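Local coordinates for uncharacterized protein (Bacillus cereus, PDB 5F2H) that is of unknown function but belongs to the alpha/beta hydrolase superfamily, and so probably acts as a hydrolase, perhaps of the carboxylesterase kind, at residues 213-216 and 217-221. Residues are numbered along the deposited sequence; the frame is centred on the assembly and turned at random.
Sequences VALY and TILHK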
ATOM      1  N   VAL B 213      -3.290   1.830 -28.760  1.00 53.72           N
ATOM      2  CA  VAL B 213      -3.768   0.502 -28.368  1.00 52.56           C
ATOM      3  C   VAL B 213      -4.345   0.569 -26.959  1.00 53.85           C
ATOM      4  O   VAL B 213      -5.354  -0.077 -26.642  1.00 52.70           O
ATOM      5  CB  VAL B 213      -2.656  -0.541 -28.412  1.00 51.60           C
ATOM      6  CG1 VAL B 213      -3.161  -1.882 -27.933  1.00 51.83           C
ATOM      7  CG2 VAL B 213      -2.102  -0.683 -29.811  1.00 53.70           C
ATOM      8  N   ALA B 214      -3.696   1.356 -26.104  1.00 53.79           N
ATOM      9  CA  ALA B 214      -4.162   1.502 -24.737  1.00 56.06           C
ATOM     10  C   ALA B 214      -5.602   2.010 -24.745  1.00 62.22           C
ATOM     11  O   ALA B 214      -6.454   1.482 -24.037  1.00 70.25           O
ATOM     12  CB  ALA B 214      -3.292   2.482 -23.980  1.00 55.36           C
ATOM     13  N   LEU B 215      -5.876   3.036 -25.546  1.00 61.61           N
ATOM     14  CA  LEU B 215      -7.205   3.596 -25.593  1.00 64.74           C
ATOM     15  C   LEU B 215      -8.198   2.627 -26.284  1.00 67.10           C
ATOM     16  O   LEU B 215      -9.335   2.491 -25.850  1.00 65.02           O
ATOM     17  CB  LEU B 215      -7.199   4.955 -26.298  1.00 64.96           C
ATOM     18  CG  LEU B 215      -8.540   5.716 -26.270  1.00 65.87           C
ATOM     19  CD1 LEU B 215      -8.917   6.058 -24.838  1.00 65.17           C
ATOM     20  CD2 LEU B 215      -8.489   6.992 -27.087  1.00 66.04           C
ATOM     21  N   TYR B 216      -7.764   1.951 -27.335  1.00 65.87           N
ATOM     22  CA  TYR B 216      -8.639   1.021 -28.026  1.00 69.93           C
ATOM     23  C   TYR B 216      -9.087  -0.061 -27.056  1.00 68.57           C
ATOM     24  O   TYR B 216     -10.268  -0.304 -26.886  1.00 71.19           O
ATOM     25  CB  TYR B 216      -7.900   0.420 -29.215  1.00 71.03           C
ATOM     26  CG  TYR B 216      -8.739  -0.448 -30.102  1.00 76.71           C
ATOM     27  CD1 TYR B 216      -9.701   0.112 -30.926  1.00 79.55           C
ATOM     28  CD2 TYR B 216      -8.470  -1.797 -30.250  1.00 80.60           C
ATOM     29  CE1 TYR B 216     -10.440  -0.658 -31.798  1.00 83.25           C
ATOM     30  CE2 TYR B 216      -9.197  -2.576 -31.138  1.00 84.47           C
ATOM     31  CZ  TYR B 216     -10.189  -2.002 -31.903  1.00 83.81           C
ATOM     32  OH  TYR B 216     -10.935  -2.761 -32.775  1.00 86.49           O
ATOM     33  N   THR B 217      -8.128  -0.632 -26.347  1.00 66.62           N
ATOM     34  CA  THR B 217      -8.394  -1.694 -25.375  1.00 66.25           C
ATOM     35  C   THR B 217      -9.398  -1.281 -24.305  1.00 67.24           C
ATOM     36  O   THR B 217     -10.364  -1.991 -24.038  1.00 66.41           O
ATOM     37  CB  THR B 217      -7.067  -2.162 -24.725  1.00 60.00           C
ATOM     38  OG1 THR B 217      -6.195  -2.655 -25.756  1.00 59.10           O
ATOM     39  CG2 THR B 217      -7.302  -3.274 -23.754  1.00 59.10           C
ATOM     40  N   ILE B 218      -9.155  -0.136 -23.685  1.00 68.57           N
ATOM     41  CA  ILE B 218     -10.055   0.366 -22.658  1.00 70.67           C
ATOM     42  C   ILE B 218     -11.487   0.444 -23.129  1.00 72.24           C
ATOM     43  O   ILE B 218     -12.387   0.006 -22.433  1.00 76.91           O
ATOM     44  CB  ILE B 218      -9.718   1.806 -22.257  1.00 71.72           C
ATOM     45  CG1 ILE B 218      -8.381   1.858 -21.513  1.00 73.72           C
ATOM     46  CG2 ILE B 218     -10.808   2.370 -21.344  1.00 73.81           C
ATOM     47  CD1 ILE B 218      -7.954   3.266 -21.121  1.00 71.53           C
ATOM     48  N   LEU B 219     -11.679   1.028 -24.307  1.00 70.79           N
ATOM     49  CA  LEU B 219     -12.998   1.225 -24.881  1.00 73.39           C
ATOM     50  C   LEU B 219     -13.737  -0.058 -25.216  1.00 77.83           C
ATOM     51  O   LEU B 219     -14.963  -0.054 -25.226  1.00 80.82           O
ATOM     52  CB  LEU B 219     -12.934   2.156 -26.088  1.00 73.16           C
ATOM     53  CG  LEU B 219     -12.364   3.544 -25.757  1.00 70.28           C
ATOM     54  CD1 LEU B 219     -12.357   4.410 -27.007  1.00 69.92           C
ATOM     55  CD2 LEU B 219     -13.121   4.239 -24.631  1.00 69.65           C
ATOM     56  N   HIS B 220     -13.012  -1.136 -25.507  1.00 78.00           N
ATOM     57  CA  HIS B 220     -13.638  -2.428 -25.775  1.00 81.06           C
ATOM     58  C   HIS B 220     -13.778  -3.192 -24.464  1.00 82.08           C
ATOM     59  O   HIS B 220     -14.027  -4.401 -24.457  1.00 81.07           O
ATOM     60  CB  HIS B 220     -12.854  -3.231 -26.794  1.00 81.65           C
ATOM     61  CG  HIS B 220     -12.993  -2.714 -28.178  1.00 85.66           C
ATOM     62  ND1 HIS B 220     -13.867  -3.273 -29.086  1.00 94.54           N
ATOM     63  CD2 HIS B 220     -12.434  -1.651 -28.797  1.00 85.15           C
ATOM     64  CE1 HIS B 220     -13.809  -2.600 -30.220  1.00 97.32           C
ATOM     65  NE2 HIS B 220     -12.943  -1.613 -30.071  1.00 94.53           N
ATOM     66  N   LYS B 221     -13.676  -2.448 -23.361  1.00 82.60           N
ATOM     67  CA  LYS B 221     -13.778  -2.978 -22.009  1.00 86.94           C
ATOM     68  C   LYS B 221     -12.963  -4.256 -21.819  1.00 88.30           C
ATOM     69  O   LYS B 221     -13.353  -5.157 -21.085  1.00 92.68           O
ATOM     70  CB  LYS B 221     -15.250  -3.166 -21.589  1.00 94.20           C
ATOM     71  CG  LYS B 221     -16.057  -1.863 -21.606  1.00 95.83           C
ATOM     72  CD  LYS B 221     -17.408  -1.896 -20.884  1.00103.92           C
ATOM     73  CE  LYS B 221     -18.396  -2.933 -21.406  1.00110.15           C
ATOM     74  NZ  LYS B 221     -18.870  -2.649 -22.785  1.00113.56           N
TER
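With CG trans to the backbone N (chi1 -174°), Tyr216 holds its ring out from the helix, leaning only slightly toward its C-terminal end; one turn later His220, its CG trans to the carbonyl carbon (chi1 -73°), folds its imidazole back over that ring. The two rings meet obliquely, their centroids 4.3 Å apart and their planes at 52°; His220 CD2 stands over the centre of one phenol face, and NE2 lies over the same face, nearest CE1 and CZ. The flat phenol suits this place, giving the imidazole a broad surface while its OH is hydrogen-bonded to Gln180 NE2 of helix 179-195. In the backbone, His220 N reaches Tyr216 O at 3.2 Å, a bond less straight than the three before it, where His220 leaves helical phi/psi.

Val213 O is gripped twice, by Thr217 N at 2.8 Å and by Thr217 OG1 at 2.9 Å, from opposite faces of its carbonyl plane. Threonine serves well here, since its buried hydroxyl is satisfied by the helix itself. Where Leu219 meets helix 247-250, Leu215 CG touches Leu219 CD1 at 4.1 Å, as suits two buried, branched apolar side chains. Beyond this turn Lys221, at positive phi, is the C-prime residue of a Schellman motif closing the helix, with Lys221 N bonded to Ile218 O and Asp222 N to Thr217 O.

Helix 209-219, which follows the probable nucleophile elbow as in other alpha/beta hydrolases, is the crossover of a beta-alpha-beta unit between parallel strands 202-207 and 227-231. Small Ala214 and branched Ile218 rest on Ile204 of the sheet, and Tyr216, Thr217 and His220 lie against Lys183 of helix 179-195.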